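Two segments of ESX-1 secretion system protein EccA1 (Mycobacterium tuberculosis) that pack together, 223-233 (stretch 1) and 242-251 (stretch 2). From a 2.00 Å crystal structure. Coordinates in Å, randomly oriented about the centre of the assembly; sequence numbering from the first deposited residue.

Stretch 1, residues 223-233: NESAAVALLEW
Stretch 2 242-251: KVAAALKDPS

Residues 224-233 form a helix that continues later in the chain. Residues 242-248 are the last part of a helix that begins earlier. The two helices run nearly antiparallel, with 152° between their N-to-C directions and a signed crossing angle of -152°. Their axes approach to 9.5 Å. Leu231 CA lies 6.1 Å from Leu247 CA, and Glu224 CA lies 7.8 Å from Pro250 CA.

Backbone hydrogen bonds follow the i to i+4 helical pattern. In stretch 1 they run from Ala227 N to Asn223 O (3.2 Å) through Trp233 N to Ala229 O (3.0 Å). In stretch 1, helical phi/psi values stay near -65/-40; Lys242 (-70/-22) and Lys248 (-79/-18) depart from this in stretch 2. Stretch 2 bonds include Leu247 N to Val243 O (2.9 Å). The final bond, Asp249 N to Ala245 O (3.1 Å), is weak. Asp249 leaves helical geometry at phi/psi -132/106.

Side-chain hydrogen bonds organise the ends. Asn223 is the N-cap (chi1 t, phi/psi -85/75). Its OD1 accepts from Ala226 N at 3.2 Å, satisfying an amide in the first turn. Asp249 (chi1 t) accepts at OD1 from Ser251 N at 3.0 Å and from Ser251 OG at 2.7 Å, with Ser251 chi1 p. This closes a small turn through Pro250.

No hydrogen bond joins the stretches. The contact is mostly apolar and small, burying 342 Å² over both sides. Leu231 (chi1 m, chi2 t) is its centre. Its CA-to-CB bond points toward stretch 2. Leu231 CD1 meets Ala246 CB at 4.0 Å, and Leu231 CD2 meets Val243 CG1 at 4.1 Å, with Val243 in chi1 t. Leu247 (chi1 t, chi2 p) starts sideways, but its end comes nearer. Leu247 CD1 lies 3.3 Å from Leu231 CB, a tight contact, and 4.1 Å from Val228 CG1 (Val228 chi1 t).

Methyl groups also pack against the stretch 1 backbone. Leu247 CD1 lies 3.6 Å from Val228 O and 3.8 Å from Glu232 N. Glu232 N already donates to Val228 O at 2.8 Å, so the methyl sits beside a satisfied helical pair. Val243 CG1 lies 3.5 Å from Leu231 O.

Two glutamates add contacts through van der Waals packing. Glu232 (chi1 m, chi2 t) points away at CA-to-CB, yet its CG reaches 3.9 Å from Leu247 CD1. The CA-to-CB bond of Glu224 (chi1 t, chi2 p) points toward stretch 2, and Glu224 OE2 lies 4.0 Å from Pro250 CB. Both Glu224 carboxylate oxygens are hydrogen-bonded elsewhere in the structure.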

# COMPACT_ATOMS: atom_id res chain seq x y z
N ASN A 223 4.38 -28.84 -11.52
CA ASN A 223 5.05 -28.37 -12.74
C ASN A 223 6.34 -27.66 -12.34
O ASN A 223 6.43 -26.43 -12.37
CB ASN A 223 4.12 -27.45 -13.54
CG ASN A 223 4.68 -27.07 -14.92
OD1 ASN A 223 5.86 -27.30 -15.24
ND2 ASN A 223 3.82 -26.47 -15.74
N GLU A 224 7.34 -28.45 -11.96
CA GLU A 224 8.55 -27.90 -11.35
C GLU A 224 9.38 -27.08 -12.34
O GLU A 224 10.00 -26.10 -11.94
CB GLU A 224 9.39 -29.01 -10.71
CG GLU A 224 10.64 -28.56 -9.94
CD GLU A 224 10.36 -27.56 -8.82
OE1 GLU A 224 9.19 -27.37 -8.41
OE2 GLU A 224 11.32 -26.93 -8.34
N SER A 225 9.37 -27.44 -13.61
CA SER A 225 10.21 -26.73 -14.58
C SER A 225 9.62 -25.34 -14.85
O SER A 225 10.36 -24.38 -15.01
CB SER A 225 10.37 -27.55 -15.87
OG SER A 225 9.12 -27.71 -16.50
N ALA A 226 8.29 -25.21 -14.83
CA ALA A 226 7.67 -23.89 -14.90
C ALA A 226 8.03 -23.06 -13.66
O ALA A 226 8.39 -21.89 -13.78
CB ALA A 226 6.15 -24.00 -15.05
N ALA A 227 7.92 -23.65 -12.48
CA ALA A 227 8.24 -22.95 -11.25
C ALA A 227 9.67 -22.42 -11.27
O ALA A 227 9.94 -21.29 -10.89
CB ALA A 227 8.04 -23.88 -10.05
N VAL A 228 10.60 -23.27 -11.70
CA VAL A 228 12.02 -22.93 -11.72
C VAL A 228 12.27 -21.80 -12.71
O VAL A 228 13.05 -20.90 -12.42
CB VAL A 228 12.91 -24.18 -12.05
CG1 VAL A 228 14.31 -23.77 -12.50
CG2 VAL A 228 12.98 -25.13 -10.86
N ALA A 229 11.62 -21.84 -13.88
CA ALA A 229 11.79 -20.81 -14.90
C ALA A 229 11.33 -19.44 -14.33
O ALA A 229 12.02 -18.43 -14.46
CB ALA A 229 11.04 -21.18 -16.19
N LEU A 230 10.21 -19.44 -13.60
CA LEU A 230 9.71 -18.21 -13.00
C LEU A 230 10.65 -17.68 -11.89
O LEU A 230 10.87 -16.48 -11.77
CB LEU A 230 8.27 -18.40 -12.50
CG LEU A 230 7.19 -18.51 -13.59
CD1 LEU A 230 5.98 -19.32 -13.13
CD2 LEU A 230 6.73 -17.14 -14.12
N LEU A 231 11.18 -18.59 -11.07
CA LEU A 231 12.10 -18.22 -9.99
C LEU A 231 13.45 -17.75 -10.53
O LEU A 231 14.04 -16.80 -10.01
CB LEU A 231 12.25 -19.36 -8.98
CG LEU A 231 10.98 -19.70 -8.18
CD1 LEU A 231 11.06 -21.01 -7.42
CD2 LEU A 231 10.65 -18.57 -7.21
N GLU A 232 13.93 -18.38 -11.62
CA GLU A 232 15.14 -17.89 -12.29
C GLU A 232 14.94 -16.48 -12.84
O GLU A 232 15.83 -15.62 -12.74
CB GLU A 232 15.60 -18.84 -13.42
CG GLU A 232 16.08 -20.19 -12.91
CD GLU A 232 16.45 -21.22 -13.98
OE1 GLU A 232 16.06 -21.07 -15.16
OE2 GLU A 232 17.13 -22.20 -13.62
N TRP A 233 13.77 -16.23 -13.41
CA TRP A 233 13.45 -14.90 -13.89
C TRP A 233 13.47 -13.91 -12.74
O TRP A 233 14.04 -12.81 -12.84
CB TRP A 233 12.10 -14.90 -14.59
CG TRP A 233 11.71 -13.54 -15.04
CD1 TRP A 233 12.07 -12.91 -16.21
CD2 TRP A 233 10.92 -12.55 -14.30
NE1 TRP A 233 11.55 -11.66 -16.27
CE2 TRP A 233 10.86 -11.38 -15.14
CE3 TRP A 233 10.25 -12.55 -13.08
CZ2 TRP A 233 10.17 -10.25 -14.76
CZ3 TRP A 233 9.57 -11.40 -12.70
CH2 TRP A 233 9.53 -10.28 -13.52
N LYS A 242 14.57 -15.14 -0.27
CA LYS A 242 13.58 -16.22 -0.33
C LYS A 242 13.43 -16.82 -1.76
O LYS A 242 12.96 -17.95 -1.92
CB LYS A 242 12.23 -15.78 0.26
CG LYS A 242 11.17 -15.41 -0.76
CD LYS A 242 10.01 -14.62 -0.18
CE LYS A 242 9.28 -13.90 -1.32
NZ LYS A 242 7.95 -13.37 -0.99
N VAL A 243 13.80 -16.05 -2.79
CA VAL A 243 13.76 -16.54 -4.16
C VAL A 243 14.93 -17.50 -4.39
O VAL A 243 14.75 -18.60 -4.92
CB VAL A 243 13.76 -15.39 -5.19
CG1 VAL A 243 13.79 -15.95 -6.61
CG2 VAL A 243 12.52 -14.53 -5.01
N ALA A 244 16.12 -17.09 -3.93
CA ALA A 244 17.30 -17.96 -3.93
C ALA A 244 17.01 -19.26 -3.19
O ALA A 244 17.35 -20.35 -3.68
CB ALA A 244 18.50 -17.25 -3.31
N ALA A 245 16.39 -19.14 -2.03
CA ALA A 245 16.05 -20.30 -1.20
C ALA A 245 15.04 -21.22 -1.91
O ALA A 245 15.18 -22.44 -1.90
CB ALA A 245 15.52 -19.86 0.16
N ALA A 246 14.01 -20.65 -2.51
CA ALA A 246 12.98 -21.43 -3.19
C ALA A 246 13.54 -22.13 -4.45
O ALA A 246 13.09 -23.21 -4.82
CB ALA A 246 11.82 -20.52 -3.55
N LEU A 247 14.49 -21.48 -5.11
CA LEU A 247 15.14 -22.05 -6.30
C LEU A 247 16.03 -23.24 -5.92
O LEU A 247 16.06 -24.27 -6.62
CB LEU A 247 15.91 -20.94 -7.02
CG LEU A 247 16.23 -21.11 -8.51
CD1 LEU A 247 14.95 -21.19 -9.32
CD2 LEU A 247 17.13 -19.97 -8.98
N LYS A 248 16.69 -23.14 -4.77
CA LYS A 248 17.60 -24.20 -4.31
C LYS A 248 16.87 -25.39 -3.68
O LYS A 248 17.45 -26.45 -3.57
CB LYS A 248 18.66 -23.65 -3.33
CG LYS A 248 19.85 -23.04 -4.04
CD LYS A 248 21.10 -22.95 -3.16
CE LYS A 248 22.33 -22.54 -4.01
NZ LYS A 248 23.43 -23.55 -3.99
N ASP A 249 15.62 -25.22 -3.28
CA ASP A 249 14.90 -26.26 -2.52
C ASP A 249 13.50 -26.51 -3.09
O ASP A 249 12.60 -25.69 -2.92
CB ASP A 249 14.81 -25.85 -1.06
CG ASP A 249 14.15 -26.90 -0.21
OD1 ASP A 249 13.85 -28.01 -0.69
OD2 ASP A 249 13.94 -26.59 0.97
N PRO A 250 13.33 -27.64 -3.79
CA PRO A 250 12.02 -27.96 -4.39
C PRO A 250 10.92 -28.25 -3.38
O PRO A 250 9.75 -28.22 -3.75
CB PRO A 250 12.31 -29.21 -5.23
CG PRO A 250 13.58 -29.76 -4.72
CD PRO A 250 14.37 -28.60 -4.21
N SER A 251 11.28 -28.52 -2.13
CA SER A 251 10.27 -28.69 -1.09
C SER A 251 9.81 -27.35 -0.52
O SER A 251 8.93 -27.33 0.31
CB SER A 251 10.79 -29.58 0.05
OG SER A 251 11.80 -28.91 0.79